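Local atomic coordinates of succinate--CoA ligase subunit alpha (Campylobacter jejuni, PDB entry 6MEL), a protein that forms the alpha subunit of a two-chain CoA ligase, pairing a Rossmann-like CoA-binding domain with a second alpha/beta ligase domain. Residues 124-132 against 137-145; 196-207 against 222-233. One frame throughout, in Å; residues are numbered along the deposited sequence.

Contact 1: 124-132 against 137-145; sequences CPGIITSEE and IMPGFIFKK
I128 sits over the F143 ring, its CG2 methyl 3.8 Å from the ring centroid, a CH-pi contact almost over the middle of the face. Its other branch, CG1 anti to the backbone N (chi1 179°), brings CD1 within 3.8 Å of M138 CG, and the two side chains pass antiparallel. Bends at chi2 (-71°) and chi3 (-70°) bring M138 CE against the backbone of P125 to I127, 3.3 Å from I127 N. I137 N gives a straight hydrogen bond to P125 O (3.0 Å), in the carbonyl plane, while I137 CG1 rests on P125 CB. S130 OG comes to the edge of the F143 ring, 3.5 Å from F143 CB, and is itself bonded to I172 O. E131 reaches across K145; its OE2 accepts from K145 N, 3.0 Å away, above the carboxylate plane. Strands 126-129 and 133-136 are antiparallel neighbours in the mixed sheet, and the chain leaving 133-136 folds back across 126-129 through the 3-10 turn 140-142. Y159 and A162 of helix 156-167 pack on M138 and F143. Apolar side chains thus hold the loop to strand 126-129, and one hydrogen bond each holds it to P125 and E131 just beyond; E132 OE1 accepts from K7 N, and the long OE2 salt bridge to K145 NZ probably adds little.

Contact 2: 196-207 against 222-233; sequences QKDDETKAIVMI and IKENISKPVVAF
Q196, at the end of helix 188-197, has CG anti to the backbone N (chi1 176°) and a bend at chi2 (66°) that turns its amide to the N-H groups of S227 and K228. OE1 accepts K228 N in the carbonyl plane, on a lone pair, at 3.2 Å and 175°, and S227 N from above that plane; NE2 adds a weak bond to S227 OG. The extended K228 side chain then runs into the turn after the helix, where NZ bonds Q196 O from above its carbonyl plane and T201 O at 2.9 Å. K228 NZ lies 2.6 Å from D198 O, and F195 O is a further acceptor. At D199, a water links OD1 to the same NZ. Past K202 the chain becomes strand 203-207, parallel to strand 230-233: I204 N bonds P229 O, I204 O takes V231 N, M206 N bonds V231 O at 2.7 Å, and M206 O receives F233 N. V205 CG2 faces V231 CB (4.3 Å); on the opposite face M206 lays CG against A232 CB (3.6 Å) and SD against I222 CD1, bringing helix 214-225 onto the sheet in a classic beta-alpha-beta crossover. Probably protonated among these carbonyls, K228 joins the segment entering strand 230-233 to the end of helix 188-197 and the D198-T201 turn before strand 203-207.

Both contacts are largely buried and reach the same mixed sheet, but at different places in it. Contact 1 is set on strand 126-129, next to the edge strand 133-136, and joins it to an irregular loop through side chains, with a single backbone bond. Contact 2 joins neighbouring parallel strands, so a regular backbone ladder carries much of it, and side chains on both faces add apolar cover. Their charged groups also differ: in contact 1 the carboxylates and lysines gather at an exposed end, whereas the lysine ammonium of contact 2 is held by backbone carbonyls. The centres lie about 19 Å apart, and the two contacts do not touch.

Contact 1: 124-132 against 137-145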
loop_
_atom_site.group_PDB
_atom_site.type_symbol
_atom_site.label_atom_id
_atom_site.label_comp_id
_atom_site.label_asym_id
_atom_site.label_seq_id
_atom_site.Cartn_x
_atom_site.Cartn_y
_atom_site.Cartn_z
ATOM N N CYS A 124 -4.353 10.662 -0.067
ATOM C CA CYS A 124 -3.759 11.683 0.759
ATOM C C CYS A 124 -4.856 12.596 1.288
ATOM O O CYS A 124 -5.983 12.639 0.762
ATOM C CB CYS A 124 -2.709 12.491 -0.002
ATOM S SG CYS A 124 -3.368 13.759 -1.123
ATOM N N PRO A 125 -4.551 13.377 2.338
ATOM C CA PRO A 125 -5.548 14.307 2.871
ATOM C C PRO A 125 -5.544 15.673 2.177
ATOM O O PRO A 125 -6.441 16.463 2.457
ATOM C CB PRO A 125 -5.130 14.398 4.342
ATOM C CG PRO A 125 -3.617 14.294 4.251
ATOM C CD PRO A 125 -3.397 13.207 3.230
ATOM N N GLY A 126 -4.576 15.922 1.284
ATOM C CA GLY A 126 -4.518 17.154 0.521
ATOM C C GLY A 126 -3.473 18.139 0.998
ATOM O O GLY A 126 -2.421 17.760 1.496
ATOM N N ILE A 127 -3.750 19.424 0.792
ATOM C CA ILE A 127 -2.770 20.475 1.079
ATOM C C ILE A 127 -3.480 21.586 1.849
ATOM O O ILE A 127 -4.659 21.850 1.613
ATOM C CB ILE A 127 -2.075 20.991 -0.200
ATOM C CG1 ILE A 127 -1.074 22.114 0.083
ATOM C CG2 ILE A 127 -3.086 21.438 -1.240
ATOM C CD1 ILE A 127 -0.196 22.452 -1.115
ATOM N N ILE A 128 -2.766 22.206 2.798
ATOM C CA ILE A 128 -3.348 23.284 3.576
ATOM C C ILE A 128 -2.290 24.353 3.768
ATOM O O ILE A 128 -1.150 24.045 4.145
ATOM C CB ILE A 128 -3.941 22.806 4.928
ATOM C CG1 ILE A 128 -4.510 23.982 5.729
ATOM C CG2 ILE A 128 -2.930 22.035 5.780
ATOM C CD1 ILE A 128 -5.481 23.606 6.804
ATOM N N THR A 129 -2.704 25.601 3.543
ATOM C CA THR A 129 -1.932 26.775 3.930
ATOM C C THR A 129 -2.671 27.425 5.108
ATOM O O THR A 129 -3.767 27.951 4.935
ATOM C CB THR A 129 -1.688 27.724 2.758
ATOM O OG1 THR A 129 -0.782 27.071 1.875
ATOM C CG2 THR A 129 -1.103 29.070 3.183
ATOM N N SER A 130 -2.060 27.331 6.291
ATOM C CA SER A 130 -2.649 27.645 7.590
ATOM C C SER A 130 -3.372 29.000 7.538
ATOM O O SER A 130 -2.826 29.966 7.062
ATOM C CB SER A 130 -1.598 27.647 8.657
ATOM O OG SER A 130 -0.912 26.425 8.694
ATOM N N GLU A 131 -4.645 28.987 7.935
ATOM C CA GLU A 131 -5.489 30.173 8.071
ATOM C C GLU A 131 -5.649 30.877 6.725
ATOM O O GLU A 131 -6.016 32.018 6.709
ATOM C CB GLU A 131 -4.915 31.139 9.116
ATOM C CG GLU A 131 -4.863 30.566 10.532
ATOM C CD GLU A 131 -4.068 31.447 11.506
ATOM O OE1 GLU A 131 -3.952 32.649 11.229
ATOM O OE2 GLU A 131 -3.473 30.926 12.467
ATOM N N GLU A 132 -5.414 30.194 5.594
ATOM C CA GLU A 132 -5.654 30.831 4.304
ATOM C C GLU A 132 -6.557 29.964 3.431
ATOM O O GLU A 132 -7.483 30.467 2.806
ATOM C CB GLU A 132 -4.349 31.094 3.566
ATOM C CG GLU A 132 -3.670 32.424 3.863
ATOM C CD GLU A 132 -2.622 32.791 2.804
ATOM O OE1 GLU A 132 -3.008 33.148 1.627
ATOM O OE2 GLU A 132 -1.406 32.685 3.127
ATOM N N ILE A 137 -9.202 17.150 3.246
ATOM C CA ILE A 137 -10.016 16.612 4.321
ATOM C C ILE A 137 -9.352 16.882 5.680
ATOM O O ILE A 137 -9.763 16.327 6.711
ATOM C CB ILE A 137 -10.253 15.103 4.129
ATOM C CG1 ILE A 137 -8.945 14.314 4.230
ATOM C CG2 ILE A 137 -11.017 14.814 2.834
ATOM C CD1 ILE A 137 -9.140 12.784 4.253
ATOM N N MET A 138 -8.313 17.725 5.710
ATOM C CA MET A 138 -7.640 17.959 6.992
ATOM C C MET A 138 -8.465 18.904 7.877
ATOM O O MET A 138 -9.146 19.798 7.372
ATOM C CB MET A 138 -6.229 18.514 6.792
ATOM C CG MET A 138 -6.189 19.884 6.161
ATOM S SD MET A 138 -6.660 19.887 4.396
ATOM C CE MET A 138 -5.210 19.046 3.753
ATOM N N PRO A 139 -8.373 18.750 9.225
ATOM C CA PRO A 139 -9.007 19.661 10.187
ATOM C C PRO A 139 -8.291 21.020 10.226
ATOM O O PRO A 139 -7.157 21.144 10.730
ATOM C CB PRO A 139 -8.883 18.931 11.522
ATOM C CG PRO A 139 -7.605 18.078 11.363
ATOM C CD PRO A 139 -7.628 17.663 9.898
ATOM N N GLY A 140 -8.960 22.030 9.664
ATOM C CA GLY A 140 -8.352 23.352 9.466
ATOM C C GLY A 140 -7.798 23.971 10.743
ATOM O O GLY A 140 -6.719 24.589 10.746
ATOM N N PHE A 141 -8.503 23.783 11.851
ATOM C CA PHE A 141 -8.213 24.561 13.060
ATOM C C PHE A 141 -6.912 24.056 13.725
ATOM O O PHE A 141 -6.297 24.767 14.466
ATOM C CB PHE A 141 -9.423 24.525 13.990
ATOM C CG PHE A 141 -9.484 23.225 14.763
ATOM C CD1 PHE A 141 -10.129 22.099 14.232
ATOM C CD2 PHE A 141 -8.826 23.092 15.989
ATOM C CE1 PHE A 141 -10.184 20.914 14.947
ATOM C CE2 PHE A 141 -8.867 21.889 16.691
ATOM C CZ PHE A 141 -9.536 20.803 16.156
ATOM N N ILE A 142 -6.460 22.834 13.432
ATOM C CA ILE A 142 -5.205 22.332 13.973
ATOM C C ILE A 142 -4.030 23.154 13.436
ATOM O O ILE A 142 -2.973 23.299 14.097
ATOM C CB ILE A 142 -5.073 20.843 13.595
ATOM C CG1 ILE A 142 -6.168 20.002 14.242
ATOM C CG2 ILE A 142 -3.679 20.324 13.916
ATOM C CD1 ILE A 142 -6.129 20.031 15.762
ATOM N N PHE A 143 -4.179 23.663 12.205
ATOM C CA PHE A 143 -3.108 24.338 11.474
ATOM C C PHE A 143 -3.123 25.836 11.798
ATOM O O PHE A 143 -3.840 26.597 11.163
ATOM C CB PHE A 143 -3.215 24.050 9.977
ATOM C CG PHE A 143 -2.941 22.601 9.671
ATOM C CD1 PHE A 143 -1.659 22.172 9.386
ATOM C CD2 PHE A 143 -3.945 21.648 9.808
ATOM C CE1 PHE A 143 -1.394 20.824 9.188
ATOM C CE2 PHE A 143 -3.691 20.311 9.546
ATOM C CZ PHE A 143 -2.406 19.899 9.274
ATOM N N LYS A 144 -2.333 26.229 12.803
ATOM C CA LYS A 144 -2.103 27.633 13.128
ATOM C C LYS A 144 -0.883 28.114 12.361
ATOM O O LYS A 144 0.090 27.402 12.226
ATOM C CB LYS A 144 -1.870 27.847 14.626
ATOM C CG LYS A 144 -3.056 27.489 15.510
ATOM C CD LYS A 144 -4.365 28.144 15.081
ATOM C CE LYS A 144 -5.524 27.886 16.024
ATOM N NZ LYS A 144 -6.779 27.771 15.241
ATOM N N LYS A 145 -0.942 29.344 11.889
ATOM C CA LYS A 145 0.086 29.875 10.993
ATOM C C LYS A 145 1.430 29.936 11.714
ATOM O O LYS A 145 1.489 30.304 12.881
ATOM C CB LYS A 145 -0.303 31.259 10.489
ATOM C CG LYS A 145 0.600 31.832 9.413
ATOM C CD LYS A 145 0.203 33.243 9.011
ATOM C CE LYS A 145 0.796 33.673 7.686
ATOM N NZ LYS A 145 0.063 33.029 6.567
HETATM O O HOH W 1 0.409 29.736 6.478
#

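Contact 2: 196-207 against 222-233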
loop_
_atom_site.group_PDB
_atom_site.type_symbol
_atom_site.label_atom_id
_atom_site.label_comp_id
_atom_site.label_asym_id
_atom_site.label_seq_id
_atom_site.Cartn_x
_atom_site.Cartn_y
_atom_site.Cartn_z
ATOM N N GLN A 196 12.424 25.713 0.545
ATOM C CA GLN A 196 13.718 26.364 0.615
ATOM C C GLN A 196 13.598 27.779 0.019
ATOM O O GLN A 196 14.189 28.696 0.531
ATOM C CB GLN A 196 14.756 25.524 -0.132
ATOM C CG GLN A 196 16.155 26.143 -0.216
ATOM C CD GLN A 196 16.801 26.231 1.147
ATOM O OE1 GLN A 196 16.788 25.285 1.926
ATOM N NE2 GLN A 196 17.353 27.390 1.463
ATOM N N LYS A 197 12.801 27.933 -1.035
ATOM C CA LYS A 197 12.554 29.241 -1.687
ATOM C C LYS A 197 11.497 30.087 -0.959
ATOM O O LYS A 197 11.324 31.195 -1.322
ATOM C CB LYS A 197 12.017 29.051 -3.110
ATOM C CG LYS A 197 12.973 28.392 -4.099
ATOM C CD LYS A 197 12.465 28.501 -5.523
ATOM C CE LYS A 197 11.742 27.262 -5.998
ATOM N NZ LYS A 197 12.715 26.300 -6.577
ATOM N N ASP A 198 10.718 29.520 -0.029
ATOM C CA ASP A 198 9.652 30.225 0.662
ATOM C C ASP A 198 10.261 30.895 1.900
ATOM O O ASP A 198 10.676 30.215 2.877
ATOM C CB ASP A 198 8.511 29.264 1.047
ATOM C CG ASP A 198 7.518 29.880 2.018
ATOM O OD1 ASP A 198 7.451 31.099 2.002
ATOM O OD2 ASP A 198 6.834 29.137 2.785
ATOM N N ASP A 199 10.309 32.231 1.878
ATOM C CA ASP A 199 10.892 33.012 2.977
ATOM C C ASP A 199 10.114 32.829 4.286
ATOM O O ASP A 199 10.693 32.965 5.291
ATOM C CB ASP A 199 10.974 34.507 2.650
ATOM C CG ASP A 199 12.044 34.851 1.636
ATOM O OD1 ASP A 199 12.855 33.962 1.305
ATOM O OD2 ASP A 199 12.042 36.006 1.162
ATOM N N GLU A 200 8.815 32.497 4.250
ATOM C CA GLU A 200 8.036 32.311 5.477
ATOM C C GLU A 200 8.383 30.972 6.140
ATOM O O GLU A 200 7.992 30.752 7.265
ATOM C CB GLU A 200 6.524 32.364 5.210
ATOM C CG GLU A 200 6.068 33.572 4.373
ATOM C CD GLU A 200 6.591 34.883 4.937
ATOM O OE1 GLU A 200 6.302 35.127 6.120
ATOM O OE2 GLU A 200 7.364 35.611 4.237
ATOM N N THR A 201 9.054 30.050 5.436
ATOM C CA THR A 201 9.324 28.767 6.056
ATOM C C THR A 201 10.761 28.763 6.602
ATOM O O THR A 201 11.696 29.082 5.865
ATOM C CB THR A 201 9.039 27.619 5.079
ATOM O OG1 THR A 201 7.646 27.581 4.732
ATOM C CG2 THR A 201 9.460 26.290 5.664
ATOM N N LYS A 202 10.944 28.390 7.869
ATOM C CA LYS A 202 12.317 28.327 8.445
ATOM C C LYS A 202 12.778 26.898 8.721
ATOM O O LYS A 202 13.943 26.664 8.955
ATOM C CB LYS A 202 12.356 29.144 9.726
ATOM C CG LYS A 202 12.092 30.602 9.431
ATOM C CD LYS A 202 12.243 31.475 10.614
ATOM C CE LYS A 202 12.489 32.918 10.195
ATOM N NZ LYS A 202 11.771 33.844 11.103
ATOM N N ALA A 203 11.856 25.941 8.719
ATOM C CA ALA A 203 12.221 24.562 8.993
ATOM C C ALA A 203 11.161 23.669 8.364
ATOM O O ALA A 203 10.048 24.111 8.152
ATOM C CB ALA A 203 12.309 24.354 10.477
ATOM N N ILE A 204 11.543 22.442 8.035
ATOM C CA ILE A 204 10.623 21.504 7.427
ATOM C C ILE A 204 10.606 20.201 8.221
ATOM O O ILE A 204 11.679 19.664 8.563
ATOM C CB ILE A 204 11.000 21.230 5.964
ATOM C CG1 ILE A 204 11.100 22.518 5.144
ATOM C CG2 ILE A 204 9.985 20.294 5.356
ATOM C CD1 ILE A 204 12.492 22.910 4.821
ATOM N N VAL A 205 9.400 19.707 8.488
ATOM C CA VAL A 205 9.183 18.354 9.003
ATOM C C VAL A 205 8.795 17.454 7.822
ATOM O O VAL A 205 7.813 17.730 7.132
ATOM C CB VAL A 205 8.094 18.347 10.081
ATOM C CG1 VAL A 205 7.780 16.930 10.566
ATOM C CG2 VAL A 205 8.460 19.252 11.258
ATOM N N MET A 206 9.520 16.350 7.642
ATOM C CA MET A 206 9.179 15.332 6.676
ATOM C C MET A 206 8.763 14.069 7.439
ATOM O O MET A 206 9.443 13.621 8.366
ATOM C CB MET A 206 10.301 15.062 5.650
ATOM C CG MET A 206 11.597 14.585 6.240
ATOM S SD MET A 206 12.823 14.278 4.943
ATOM C CE MET A 206 12.363 12.656 4.351
ATOM N N ILE A 207 7.582 13.553 7.083
ATOM C CA ILE A 207 7.006 12.349 7.694
ATOM C C ILE A 207 6.919 11.287 6.599
ATOM O O ILE A 207 6.250 11.508 5.591
ATOM C CB ILE A 207 5.609 12.576 8.301
ATOM C CG1 ILE A 207 5.516 13.808 9.204
ATOM C CG2 ILE A 207 5.154 11.319 9.021
ATOM C CD1 ILE A 207 6.216 13.639 10.525
ATOM N N ILE A 222 18.918 16.545 0.294
ATOM C CA ILE A 222 18.863 17.569 1.352
ATOM C C ILE A 222 20.280 18.137 1.602
ATOM O O ILE A 222 20.505 19.359 1.588
ATOM C CB ILE A 222 18.192 17.011 2.622
ATOM C CG1 ILE A 222 16.676 16.892 2.425
ATOM C CG2 ILE A 222 18.509 17.871 3.842
ATOM C CD1 ILE A 222 16.036 15.862 3.312
ATOM N N LYS A 223 21.244 17.243 1.811
ATOM C CA LYS A 223 22.609 17.656 2.072
ATOM C C LYS A 223 23.093 18.624 0.987
ATOM O O LYS A 223 23.651 19.625 1.290
ATOM C CB LYS A 223 23.523 16.430 2.108
ATOM C CG LYS A 223 24.986 16.740 2.414
ATOM C CD LYS A 223 25.156 17.305 3.795
ATOM C CE LYS A 223 26.608 17.278 4.219
ATOM N NZ LYS A 223 26.911 18.414 5.116
ATOM N N GLU A 224 22.832 18.299 -0.277
ATOM C CA GLU A 224 23.345 19.031 -1.402
ATOM C C GLU A 224 22.513 20.278 -1.722
ATOM O O GLU A 224 23.033 21.170 -2.343
ATOM C CB GLU A 224 23.473 18.110 -2.617
ATOM C CG GLU A 224 24.727 17.252 -2.539
ATOM C CD GLU A 224 24.805 16.046 -3.467
ATOM O OE1 GLU A 224 24.012 15.975 -4.421
ATOM O OE2 GLU A 224 25.665 15.166 -3.224
ATOM N N ASN A 225 21.237 20.361 -1.332
ATOM C CA ASN A 225 20.409 21.433 -1.911
ATOM C C ASN A 225 19.623 22.239 -0.878
ATOM O O ASN A 225 19.118 23.279 -1.222
ATOM C CB ASN A 225 19.420 20.888 -2.938
ATOM C CG ASN A 225 20.126 20.234 -4.097
ATOM O OD1 ASN A 225 20.523 20.913 -5.025
ATOM N ND2 ASN A 225 20.346 18.937 -4.026
ATOM N N ILE A 226 19.419 21.713 0.329
ATOM C CA ILE A 226 18.469 22.303 1.258
ATOM C C ILE A 226 19.249 22.738 2.499
ATOM O O ILE A 226 19.699 21.895 3.272
ATOM C CB ILE A 226 17.364 21.282 1.614
ATOM C CG1 ILE A 226 16.698 20.702 0.364
ATOM C CG2 ILE A 226 16.336 21.885 2.550
ATOM C CD1 ILE A 226 15.839 21.691 -0.389
ATOM N N SER A 227 19.327 24.045 2.747
ATOM C CA SER A 227 20.086 24.522 3.907
ATOM C C SER A 227 19.171 24.782 5.115
ATOM O O SER A 227 19.633 24.880 6.240
ATOM C CB SER A 227 20.886 25.753 3.516
ATOM O OG SER A 227 19.996 26.791 3.168
ATOM N N LYS A 228 17.861 24.916 4.898
ATOM C CA LYS A 228 16.932 24.977 6.026
ATOM C C LYS A 228 16.938 23.644 6.762
ATOM O O LYS A 228 17.099 22.582 6.153
ATOM C CB LYS A 228 15.519 25.354 5.570
ATOM C CG LYS A 228 15.489 26.741 4.949
ATOM C CD LYS A 228 14.138 27.287 4.583
ATOM C CE LYS A 228 14.271 28.651 3.912
ATOM N NZ LYS A 228 12.984 29.070 3.291
ATOM N N PRO A 229 16.834 23.671 8.109
ATOM C CA PRO A 229 16.797 22.448 8.901
ATOM C C PRO A 229 15.584 21.570 8.571
ATOM O O PRO A 229 14.474 22.088 8.374
ATOM C CB PRO A 229 16.681 22.890 10.367
ATOM C CG PRO A 229 16.863 24.388 10.350
ATOM C CD PRO A 229 16.763 24.880 8.927
ATOM N N VAL A 230 15.819 20.257 8.594
ATOM C CA VAL A 230 14.844 19.257 8.315
ATOM C C VAL A 230 14.768 18.271 9.482
ATOM O O VAL A 230 15.813 17.736 9.924
ATOM C CB VAL A 230 15.174 18.514 7.020
ATOM C CG1 VAL A 230 14.174 17.396 6.787
ATOM C CG2 VAL A 230 15.215 19.472 5.844
ATOM N N VAL A 231 13.535 18.032 9.955
ATOM C CA VAL A 231 13.220 17.038 10.936
ATOM C C VAL A 231 12.506 15.914 10.197
ATOM O O VAL A 231 11.587 16.206 9.437
ATOM C CB VAL A 231 12.319 17.614 12.034
ATOM C CG1 VAL A 231 11.766 16.534 12.965
ATOM C CG2 VAL A 231 13.028 18.684 12.845
ATOM N N ALA A 232 12.862 14.659 10.492
ATOM C CA ALA A 232 12.238 13.483 9.869
ATOM C C ALA A 232 11.759 12.509 10.927
ATOM O O ALA A 232 12.438 12.252 11.937
ATOM C CB ALA A 232 13.151 12.784 8.908
ATOM N N PHE A 233 10.550 11.990 10.684
ATOM C CA PHE A 233 10.043 10.825 11.379
ATOM C C PHE A 233 9.596 9.826 10.303
ATOM O O PHE A 233 8.820 10.186 9.434
ATOM C CB PHE A 233 8.872 11.139 12.323
ATOM C CG PHE A 233 8.276 9.881 12.926
ATOM C CD1 PHE A 233 8.930 9.202 13.946
ATOM C CD2 PHE A 233 7.153 9.290 12.393
ATOM C CE1 PHE A 233 8.438 8.008 14.451
ATOM C CE2 PHE A 233 6.668 8.087 12.884
ATOM C CZ PHE A 233 7.319 7.442 13.906
HETATM O O HOH W 2 13.782 31.284 1.705
#